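Local structure of C alpha-dehydrogenase (Sphingobium sp. SYK-6, 4YAC) at residues K33-D38 against Q80-V85; V61-T66 against A72-E77; G166-L171 against V182-P187. The protein binds NADH and is a Cα-dehydrogenase of the short-chain dehydrogenase/reductase family, probably oxidising alcohols to ketones in the bacterial breakdown of lignin β-aryl ethers. All blocks are in the same frame, centred on the assembly; numbering follows the deposited sequence.

Contact 1. Residues K33-D38 against Q80-V85; sequences KVVIAD and QVFGPV. With NAI (1,4-dihydronicotinamide adenine dinucleotide), chain B.
K33 lays the aliphatic part of its side chain over one face of the F82 ring. CB sits almost above the ring centre, 3.7 Å from the centroid and 12° off the ring normal, a CH-pi contact. With CG anti to the carbonyl carbon (chi1 -58°) and the chain extended beyond it, the lysine then runs out across the rim: CG passes near CD1, and CD of K33 comes to 3.8 Å from F82 CD1. Beyond CD, the chain carries its ammonium group past the ring. The opposite face of the phenyl is covered, off centre, by CG1 of V81 from the last turn of helix 68-81. At the ring edge, near its plane, O of V34 lies 3.6 Å from F82 CE2, and V35 approaches obliquely, its CG2 3.8 Å from F82 CD2. V8 of strand 8-12 and H59 of strand 57-62 also touch F82. At the far end of strand 33-38, D38 takes O2B of the NADH adenosine ribose on OD1 (2.8 Å) and O3B on OD2 (2.6 Å). A carboxylate binding both ribose hydroxyls is consistent with a preference for NAD(H), since a 2'-phosphate would probably meet charge repulsion here.

Contact 2. Residues V61-T66 against A72-E77; sequences VRLDLT and AAAVDE. With NAI (1,4-dihydronicotinamide adenine dinucleotide), chain B.
V61 overlaps the methyl group of A74 through CG2, and the carboxylate end of E77 through CG2 and CB. The CG2 branch, anti to the backbone N, lies 4.0 Å from A74 CB and 3.8 Å from E77 OE2. The valine and glutamate side chains run past each other in opposite directions; E77 is extended as far as CG and CD, and its OE2 is hydrogen-bonded to H59, so the valine meets a carboxylate already held by another partner. A74 CB is also met by L63, whose CD2 is 3.9 Å away. The methyl thus meets two side chains, one from the edge strand and one from its continuation, roughly at right angles, and the small residue lets helix 68-81 come close. The backbone O of L63 already lies against C2A of the adenine. L65 N gives a nearly straight bond to N1A (3.1 Å, 173°). The amino group N6A donates to D64 OD1 along a more bent path (143°). That oxygen also accepts from T66 N and T66 OG1, which approach from the same face of the carboxylate, tilted well out of its plane; the backbone bond closes an Asx turn and steadies D64. The adenine is therefore read at its N1A and N6A edge by the loop following strand 57-62, as in the Asp-containing adenine-binding loops of SDR enzymes with a Rossmann fold.

Contact 3. Residues G166-L171 against V182-P187; sequences GLAESL and VSLLCP
Apolar contacts between side chains join A168 to L184 and L171 to V182. A168 CB packs on the isobutyl group of L184, closest to CD1 at 3.8 Å, with CB and CD2 of the leucine a little farther off; chi1 of 178° carries CG of L184 toward the helix, and chi2 of 64° then sets CD1 nearest the alanine. One turn on, L171 CB lies 3.9 Å from V182 CG2. A second kind of contact sets methyls against helix carbonyls: V182 CG1 is 3.8 Å from A168 O, and V182 CG2 is 3.9 Å from L171 O. Replacing V182 with an alanine would probably open a gap beside these carbonyls and cost L171 CB its contact with the valine methyls. Within the helix, G166 O accepts from S170 N and, from the opposite face of its plane, from S170 OG at 2.9 Å. The helix also packs on the second subunit, where T159, C158 and I100 of that chain meet L167, S170 and L171. Helix and strand segments run nearly antiparallel (157°), their axes 8.3 Å apart, as in a beta-alpha-beta unit of a Rossmann fold, made here by strand 137-142, helix 155-174 and strand 180-185.

Overall arrangement
The three contacts pack helices, or a helix end, onto one parallel sheet. Contacts 1 and 2 share helix 68-81, and contact 2 is nested within the chain loop closed by contact 1. Their strands, 33-38 and 57-62, are neighbours, joined by probable backbone bonds from V61 and L63 to I36 and D38. Both are partly buried, mix apolar overlap with charged side chains, and reach NADH, contact 1 at the ribose and contact 2 at the adenine. Contact 3 lies in the core, its centre about 22 Å from the centres of the other two, and is carried by buried apolar side chains; its segment 166-171 touches the second subunit, and contact 3 does not touch NADH.

Contact 1. Residues K33-D38 against Q80-V85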
loop_
_atom_site.group_PDB
_atom_site.type_symbol
_atom_site.label_atom_id
_atom_site.label_comp_id
_atom_site.label_asym_id
_atom_site.label_seq_id
_atom_site.Cartn_x
_atom_site.Cartn_y
_atom_site.Cartn_z
ATOM N N LYS A 33 -19.860 -15.312 19.592
ATOM C CA LYS A 33 -20.611 -14.132 19.989
ATOM C C LYS A 33 -20.117 -12.997 19.118
ATOM O O LYS A 33 -18.947 -12.628 19.189
ATOM C CB LYS A 33 -20.414 -13.815 21.467
ATOM C CG LYS A 33 -20.816 -14.955 22.401
ATOM C CD LYS A 33 -20.397 -14.670 23.831
ATOM C CE LYS A 33 -20.768 -15.818 24.759
ATOM N NZ LYS A 33 -20.324 -15.570 26.161
ATOM N N VAL A 34 -20.998 -12.457 18.281
ATOM C CA VAL A 34 -20.584 -11.499 17.265
ATOM C C VAL A 34 -21.140 -10.104 17.498
ATOM O O VAL A 34 -22.348 -9.922 17.642
ATOM C CB VAL A 34 -21.020 -11.958 15.866
ATOM C CG1 VAL A 34 -20.523 -10.968 14.800
ATOM C CG2 VAL A 34 -20.498 -13.355 15.577
ATOM N N VAL A 35 -20.242 -9.123 17.523
ATOM C CA VAL A 35 -20.630 -7.721 17.492
ATOM C C VAL A 35 -20.525 -7.232 16.059
ATOM O O VAL A 35 -19.459 -7.330 15.459
ATOM C CB VAL A 35 -19.740 -6.849 18.403
ATOM C CG1 VAL A 35 -20.156 -5.381 18.325
ATOM C CG2 VAL A 35 -19.803 -7.346 19.844
ATOM N N ILE A 36 -21.622 -6.724 15.503
ATOM C CA ILE A 36 -21.568 -6.102 14.184
ATOM C C ILE A 36 -21.549 -4.598 14.380
ATOM O O ILE A 36 -22.408 -4.039 15.062
ATOM C CB ILE A 36 -22.741 -6.531 13.266
ATOM C CG1 ILE A 36 -24.107 -6.333 13.939
ATOM C CG2 ILE A 36 -22.566 -7.987 12.868
ATOM C CD1 ILE A 36 -25.284 -6.604 13.014
ATOM N N ALA A 37 -20.534 -3.963 13.801
ATOM C CA ALA A 37 -20.313 -2.533 13.939
ATOM C C ALA A 37 -20.470 -1.869 12.584
ATOM O O ALA A 37 -19.785 -2.231 11.634
ATOM C CB ALA A 37 -18.937 -2.256 14.508
ATOM N N ASP A 38 -21.375 -0.903 12.501
ATOM C CA ASP A 38 -21.719 -0.282 11.229
ATOM C C ASP A 38 -22.132 1.167 11.440
ATOM O O ASP A 38 -22.708 1.505 12.465
ATOM C CB ASP A 38 -22.849 -1.060 10.558
ATOM C CG ASP A 38 -22.872 -0.878 9.061
ATOM O OD1 ASP A 38 -23.354 0.176 8.590
ATOM O OD2 ASP A 38 -22.412 -1.798 8.356
ATOM N N GLN A 80 -18.316 -5.368 27.637
ATOM C CA GLN A 80 -19.350 -5.387 28.666
ATOM C C GLN A 80 -20.456 -6.366 28.311
ATOM O O GLN A 80 -21.001 -7.043 29.181
ATOM C CB GLN A 80 -19.944 -3.990 28.868
ATOM C CG GLN A 80 -19.038 -3.021 29.613
ATOM C CD GLN A 80 -18.556 -3.574 30.942
ATOM O OE1 GLN A 80 -19.337 -4.129 31.716
ATOM N NE2 GLN A 80 -17.262 -3.439 31.204
ATOM N N VAL A 81 -20.780 -6.439 27.027
ATOM C CA VAL A 81 -21.900 -7.253 26.574
ATOM C C VAL A 81 -21.519 -8.731 26.459
ATOM O O VAL A 81 -22.272 -9.606 26.900
ATOM C CB VAL A 81 -22.430 -6.734 25.222
ATOM C CG1 VAL A 81 -23.447 -7.697 24.618
ATOM C CG2 VAL A 81 -23.052 -5.354 25.407
ATOM N N PHE A 82 -20.354 -9.005 25.875
ATOM C CA PHE A 82 -19.901 -10.379 25.652
ATOM C C PHE A 82 -18.610 -10.684 26.401
ATOM O O PHE A 82 -18.552 -11.612 27.202
ATOM C CB PHE A 82 -19.682 -10.641 24.158
ATOM C CG PHE A 82 -20.946 -10.700 23.339
ATOM C CD1 PHE A 82 -22.116 -11.238 23.852
ATOM C CD2 PHE A 82 -20.950 -10.232 22.035
ATOM C CE1 PHE A 82 -23.265 -11.294 23.085
ATOM C CE2 PHE A 82 -22.092 -10.287 21.264
ATOM C CZ PHE A 82 -23.250 -10.815 21.783
ATOM N N GLY A 83 -17.569 -9.910 26.118
ATOM C CA GLY A 83 -16.261 -10.137 26.708
ATOM C C GLY A 83 -15.184 -9.641 25.767
ATOM O O GLY A 83 -15.501 -9.056 24.731
ATOM N N PRO A 84 -13.903 -9.873 26.108
ATOM C CA PRO A 84 -12.818 -9.347 25.267
ATOM C C PRO A 84 -12.872 -9.885 23.842
ATOM O O PRO A 84 -13.226 -11.045 23.638
ATOM C CB PRO A 84 -11.548 -9.828 25.981
ATOM C CG PRO A 84 -11.981 -10.172 27.372
ATOM C CD PRO A 84 -13.390 -10.652 27.247
ATOM N N VAL A 85 -12.526 -9.045 22.871
ATOM C CA VAL A 85 -12.550 -9.451 21.474
ATOM C C VAL A 85 -11.465 -10.481 21.196
ATOM O O VAL A 85 -10.290 -10.258 21.501
ATOM C CB VAL A 85 -12.362 -8.244 20.534
ATOM C CG1 VAL A 85 -12.347 -8.695 19.075
ATOM C CG2 VAL A 85 -13.464 -7.226 20.762
HETATM P PA NAI B . -21.636 -2.690 1.336
HETATM O O1A NAI B . -22.204 -1.345 0.955
HETATM O O2A NAI B . -22.654 -3.789 0.979
HETATM O O5B NAI B . -21.339 -2.725 2.880
HETATM C C5B NAI B . -20.502 -1.764 3.437
HETATM C C4B NAI B . -20.881 -1.537 4.839
HETATM O O4B NAI B . -19.806 -0.774 5.485
HETATM C C3B NAI B . -22.105 -0.752 4.941
HETATM O O3B NAI B . -23.004 -1.335 5.874
HETATM C C2B NAI B . -21.687 0.560 5.369
HETATM O O2B NAI B . -22.720 1.226 6.119
HETATM C C1B NAI B . -20.509 0.311 6.172
HETATM N N9A NAI B . -19.670 1.467 6.332
HETATM C C8A NAI B . -19.255 2.356 5.387
HETATM N N7A NAI B . -18.490 3.308 5.948
HETATM C C5A NAI B . -18.383 3.056 7.290
HETATM C C6A NAI B . -17.750 3.651 8.377
HETATM N N6A NAI B . -16.972 4.842 8.236
HETATM N N1A NAI B . -17.875 3.097 9.615
HETATM C C2A NAI B . -18.601 1.982 9.818
HETATM N N3A NAI B . -19.223 1.372 8.794
HETATM C C4A NAI B . -19.138 1.880 7.538
HETATM O O3 NAI B . -20.301 -2.933 0.594
HETATM P PN NAI B . -19.777 -4.407 0.243
HETATM O O1N NAI B . -20.735 -5.062 -0.739
HETATM O O2N NAI B . -18.317 -4.302 -0.410
HETATM O O5D NAI B . -19.697 -5.262 1.533
#

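Contact 2. Residues V61-T66 against A72-E77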
loop_
_atom_site.group_PDB
_atom_site.type_symbol
_atom_site.label_atom_id
_atom_site.label_comp_id
_atom_site.label_asym_id
_atom_site.label_seq_id
_atom_site.Cartn_x
_atom_site.Cartn_y
_atom_site.Cartn_z
ATOM N N VAL A 61 -23.821 -2.428 17.140
ATOM C CA VAL A 61 -23.377 -1.140 17.648
ATOM C C VAL A 61 -23.183 -0.193 16.479
ATOM O O VAL A 61 -22.478 -0.516 15.522
ATOM C CB VAL A 61 -22.070 -1.252 18.463
ATOM C CG1 VAL A 61 -20.939 -1.868 17.637
ATOM C CG2 VAL A 61 -21.663 0.112 19.011
ATOM N N ARG A 62 -23.818 0.973 16.538
ATOM C CA ARG A 62 -23.637 1.947 15.469
ATOM C C ARG A 62 -22.337 2.703 15.695
ATOM O O ARG A 62 -22.156 3.355 16.725
ATOM C CB ARG A 62 -24.806 2.924 15.381
ATOM C CG ARG A 62 -24.857 3.637 14.039
ATOM C CD ARG A 62 -25.652 4.926 14.103
ATOM N NE ARG A 62 -24.932 5.979 14.810
ATOM C CZ ARG A 62 -23.912 6.662 14.300
ATOM N NH1 ARG A 62 -23.475 6.401 13.073
ATOM N NH2 ARG A 62 -23.319 7.606 15.018
ATOM N N LEU A 63 -21.440 2.607 14.720
ATOM C CA LEU A 63 -20.086 3.131 14.843
ATOM C C LEU A 63 -19.552 3.632 13.511
ATOM O O LEU A 63 -19.606 2.921 12.511
ATOM C CB LEU A 63 -19.149 2.047 15.386
ATOM C CG LEU A 63 -17.650 2.356 15.329
ATOM C CD1 LEU A 63 -17.301 3.524 16.236
ATOM C CD2 LEU A 63 -16.837 1.127 15.691
ATOM N N ASP A 64 -19.043 4.864 13.522
ATOM C CA ASP A 64 -18.211 5.398 12.450
ATOM C C ASP A 64 -16.762 5.035 12.767
ATOM O O ASP A 64 -16.188 5.543 13.726
ATOM C CB ASP A 64 -18.387 6.918 12.331
ATOM C CG ASP A 64 -17.592 7.524 11.181
ATOM O OD1 ASP A 64 -16.763 6.819 10.567
ATOM O OD2 ASP A 64 -17.787 8.727 10.902
ATOM N N LEU A 65 -16.181 4.149 11.967
ATOM C CA LEU A 65 -14.851 3.613 12.241
ATOM C C LEU A 65 -13.764 4.677 12.187
ATOM O O LEU A 65 -12.659 4.460 12.695
ATOM C CB LEU A 65 -14.518 2.500 11.247
ATOM C CG LEU A 65 -15.530 1.359 11.192
ATOM C CD1 LEU A 65 -15.327 0.539 9.941
ATOM C CD2 LEU A 65 -15.446 0.491 12.438
ATOM N N THR A 66 -14.067 5.812 11.561
ATOM C CA THR A 66 -13.099 6.902 11.460
ATOM C C THR A 66 -13.056 7.732 12.743
ATOM O O THR A 66 -12.197 8.599 12.895
ATOM C CB THR A 66 -13.414 7.831 10.256
ATOM O OG1 THR A 66 -14.607 8.586 10.512
ATOM C CG2 THR A 66 -13.583 7.013 8.981
ATOM N N ALA A 72 -13.191 3.194 20.480
ATOM C CA ALA A 72 -12.801 2.694 21.792
ATOM C C ALA A 72 -14.036 2.409 22.640
ATOM O O ALA A 72 -14.088 1.409 23.361
ATOM C CB ALA A 72 -11.906 3.684 22.485
ATOM N N ALA A 73 -15.028 3.288 22.547
ATOM C CA ALA A 73 -16.266 3.114 23.300
ATOM C C ALA A 73 -17.017 1.875 22.824
ATOM O O ALA A 73 -17.597 1.145 23.630
ATOM C CB ALA A 73 -17.144 4.350 23.169
ATOM N N ALA A 74 -16.995 1.639 21.514
ATOM C CA ALA A 74 -17.701 0.506 20.927
ATOM C C ALA A 74 -17.063 -0.815 21.338
ATOM O O ALA A 74 -17.759 -1.804 21.564
ATOM C CB ALA A 74 -17.731 0.622 19.412
ATOM N N VAL A 75 -15.740 -0.833 21.435
ATOM C CA VAL A 75 -15.048 -2.037 21.870
ATOM C C VAL A 75 -15.273 -2.251 23.368
ATOM O O VAL A 75 -15.430 -3.386 23.814
ATOM C CB VAL A 75 -13.545 -1.975 21.544
ATOM C CG1 VAL A 75 -12.807 -3.150 22.153
ATOM C CG2 VAL A 75 -13.343 -1.972 20.039
ATOM N N ASP A 76 -15.297 -1.169 24.146
ATOM C CA ASP A 76 -15.675 -1.268 25.558
ATOM C C ASP A 76 -17.030 -1.946 25.690
ATOM O O ASP A 76 -17.215 -2.849 26.508
ATOM C CB ASP A 76 -15.754 0.109 26.209
ATOM C CG ASP A 76 -14.401 0.688 26.548
ATOM O OD1 ASP A 76 -13.358 0.086 26.209
ATOM O OD2 ASP A 76 -14.398 1.770 27.162
ATOM N N GLU A 77 -17.976 -1.479 24.880
ATOM C CA GLU A 77 -19.332 -2.010 24.866
ATOM C C GLU A 77 -19.326 -3.505 24.554
ATOM O O GLU A 77 -20.029 -4.287 25.201
ATOM C CB GLU A 77 -20.185 -1.249 23.849
ATOM C CG GLU A 77 -21.657 -1.626 23.865
ATOM C CD GLU A 77 -22.484 -0.798 22.897
ATOM O OE1 GLU A 77 -22.367 0.445 22.917
ATOM O OE2 GLU A 77 -23.251 -1.394 22.115
HETATM P PA NAI B . -21.636 -2.690 1.336
HETATM O O1A NAI B . -22.204 -1.345 0.955
HETATM O O2A NAI B . -22.654 -3.789 0.979
HETATM O O5B NAI B . -21.339 -2.725 2.880
HETATM C C5B NAI B . -20.502 -1.764 3.437
HETATM C C4B NAI B . -20.881 -1.537 4.839
HETATM O O4B NAI B . -19.806 -0.774 5.485
HETATM C C3B NAI B . -22.105 -0.752 4.941
HETATM O O3B NAI B . -23.004 -1.335 5.874
HETATM C C2B NAI B . -21.687 0.560 5.369
HETATM O O2B NAI B . -22.720 1.226 6.119
HETATM C C1B NAI B . -20.509 0.311 6.172
HETATM N N9A NAI B . -19.670 1.467 6.332
HETATM C C8A NAI B . -19.255 2.356 5.387
HETATM N N7A NAI B . -18.490 3.308 5.948
HETATM C C5A NAI B . -18.383 3.056 7.290
HETATM C C6A NAI B . -17.750 3.651 8.377
HETATM N N6A NAI B . -16.972 4.842 8.236
HETATM N N1A NAI B . -17.875 3.097 9.615
HETATM C C2A NAI B . -18.601 1.982 9.818
HETATM N N3A NAI B . -19.223 1.372 8.794
HETATM C C4A NAI B . -19.138 1.880 7.538
HETATM O O3 NAI B . -20.301 -2.933 0.594
HETATM P PN NAI B . -19.777 -4.407 0.243
HETATM O O1N NAI B . -20.735 -5.062 -0.739
HETATM O O2N NAI B . -18.317 -4.302 -0.410
HETATM O O5D NAI B . -19.697 -5.262 1.533
#

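Contact 3. Residues G166-L171 against V182-P187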
loop_
_atom_site.group_PDB
_atom_site.type_symbol
_atom_site.label_atom_id
_atom_site.label_comp_id
_atom_site.label_asym_id
_atom_site.label_seq_id
_atom_site.Cartn_x
_atom_site.Cartn_y
_atom_site.Cartn_z
ATOM N N GLY A 166 -0.078 -3.697 3.215
ATOM C CA GLY A 166 1.179 -3.443 3.895
ATOM C C GLY A 166 1.020 -3.601 5.392
ATOM O O GLY A 166 1.860 -4.206 6.066
ATOM N N LEU A 167 -0.064 -3.041 5.917
ATOM C CA LEU A 167 -0.354 -3.145 7.342
ATOM C C LEU A 167 -0.520 -4.605 7.742
ATOM O O LEU A 167 -0.014 -5.035 8.780
ATOM C CB LEU A 167 -1.615 -2.357 7.704
ATOM C CG LEU A 167 -2.101 -2.513 9.150
ATOM C CD1 LEU A 167 -1.029 -2.106 10.147
ATOM C CD2 LEU A 167 -3.362 -1.695 9.367
ATOM N N ALA A 168 -1.226 -5.367 6.913
ATOM C CA ALA A 168 -1.449 -6.783 7.191
ATOM C C ALA A 168 -0.134 -7.559 7.217
ATOM O O ALA A 168 0.107 -8.355 8.131
ATOM C CB ALA A 168 -2.397 -7.385 6.166
ATOM N N GLU A 169 0.717 -7.337 6.218
ATOM C CA GLU A 169 1.997 -8.035 6.160
ATOM C C GLU A 169 2.888 -7.617 7.330
ATOM O O GLU A 169 3.728 -8.394 7.788
ATOM C CB GLU A 169 2.701 -7.769 4.827
ATOM C CG GLU A 169 1.954 -8.325 3.629
ATOM C CD GLU A 169 2.815 -8.391 2.384
ATOM O OE1 GLU A 169 3.856 -9.081 2.415
ATOM O OE2 GLU A 169 2.450 -7.749 1.372
ATOM N N SER A 170 2.687 -6.395 7.820
ATOM C CA SER A 170 3.428 -5.898 8.979
ATOM C C SER A 170 2.964 -6.577 10.265
ATOM O O SER A 170 3.778 -6.991 11.091
ATOM C CB SER A 170 3.280 -4.381 9.098
ATOM O OG SER A 170 3.943 -3.730 8.029
ATOM N N LEU A 171 1.651 -6.686 10.431
ATOM C CA LEU A 171 1.084 -7.419 11.561
ATOM C C LEU A 171 1.578 -8.861 11.558
ATOM O O LEU A 171 1.863 -9.440 12.607
ATOM C CB LEU A 171 -0.446 -7.393 11.499
ATOM C CG LEU A 171 -1.277 -6.500 12.434
ATOM C CD1 LEU A 171 -0.482 -5.439 13.172
ATOM C CD2 LEU A 171 -2.386 -5.847 11.633
ATOM N N VAL A 182 -2.999 -13.675 11.950
ATOM C CA VAL A 182 -3.325 -12.626 10.998
ATOM C C VAL A 182 -3.769 -13.244 9.679
ATOM O O VAL A 182 -3.132 -14.176 9.181
ATOM C CB VAL A 182 -2.125 -11.693 10.743
ATOM C CG1 VAL A 182 -2.519 -10.558 9.810
ATOM C CG2 VAL A 182 -1.590 -11.133 12.051
ATOM N N SER A 183 -4.867 -12.728 9.131
ATOM C CA SER A 183 -5.347 -13.129 7.815
ATOM C C SER A 183 -5.623 -11.913 6.945
ATOM O O SER A 183 -6.140 -10.899 7.416
ATOM C CB SER A 183 -6.618 -13.972 7.925
ATOM O OG SER A 183 -6.363 -15.199 8.593
ATOM N N LEU A 184 -5.269 -12.039 5.670
ATOM C CA LEU A 184 -5.536 -11.013 4.675
ATOM C C LEU A 184 -6.403 -11.591 3.565
ATOM O O LEU A 184 -5.942 -12.400 2.759
ATOM C CB LEU A 184 -4.226 -10.461 4.101
ATOM C CG LEU A 184 -4.345 -9.408 2.999
ATOM C CD1 LEU A 184 -5.015 -8.143 3.520
ATOM C CD2 LEU A 184 -2.964 -9.102 2.448
ATOM N N LEU A 185 -7.666 -11.177 3.547
ATOM C CA LEU A 185 -8.613 -11.585 2.516
ATOM C C LEU A 185 -8.631 -10.563 1.387
ATOM O O LEU A 185 -8.775 -9.369 1.636
ATOM C CB LEU A 185 -10.016 -11.736 3.106
ATOM C CG LEU A 185 -11.155 -11.997 2.117
ATOM C CD1 LEU A 185 -11.006 -13.359 1.446
ATOM C CD2 LEU A 185 -12.499 -11.874 2.818
ATOM N N CYS A 186 -8.494 -11.043 0.154
ATOM C CA CYS A 186 -8.512 -10.184 -1.025
ATOM C C CYS A 186 -9.593 -10.624 -2.002
ATOM O O CYS A 186 -9.316 -11.382 -2.933
ATOM C CB CYS A 186 -7.151 -10.196 -1.722
ATOM S SG CYS A 186 -5.815 -9.487 -0.738
ATOM N N PRO A 187 -10.833 -10.153 -1.795
ATOM C CA PRO A 187 -11.918 -10.481 -2.725
ATOM C C PRO A 187 -11.675 -9.905 -4.113
ATOM O O PRO A 187 -10.931 -8.934 -4.246
ATOM C CB PRO A 187 -13.148 -9.830 -2.082
ATOM C CG PRO A 187 -12.770 -9.590 -0.655
ATOM C CD PRO A 187 -11.306 -9.323 -0.674
#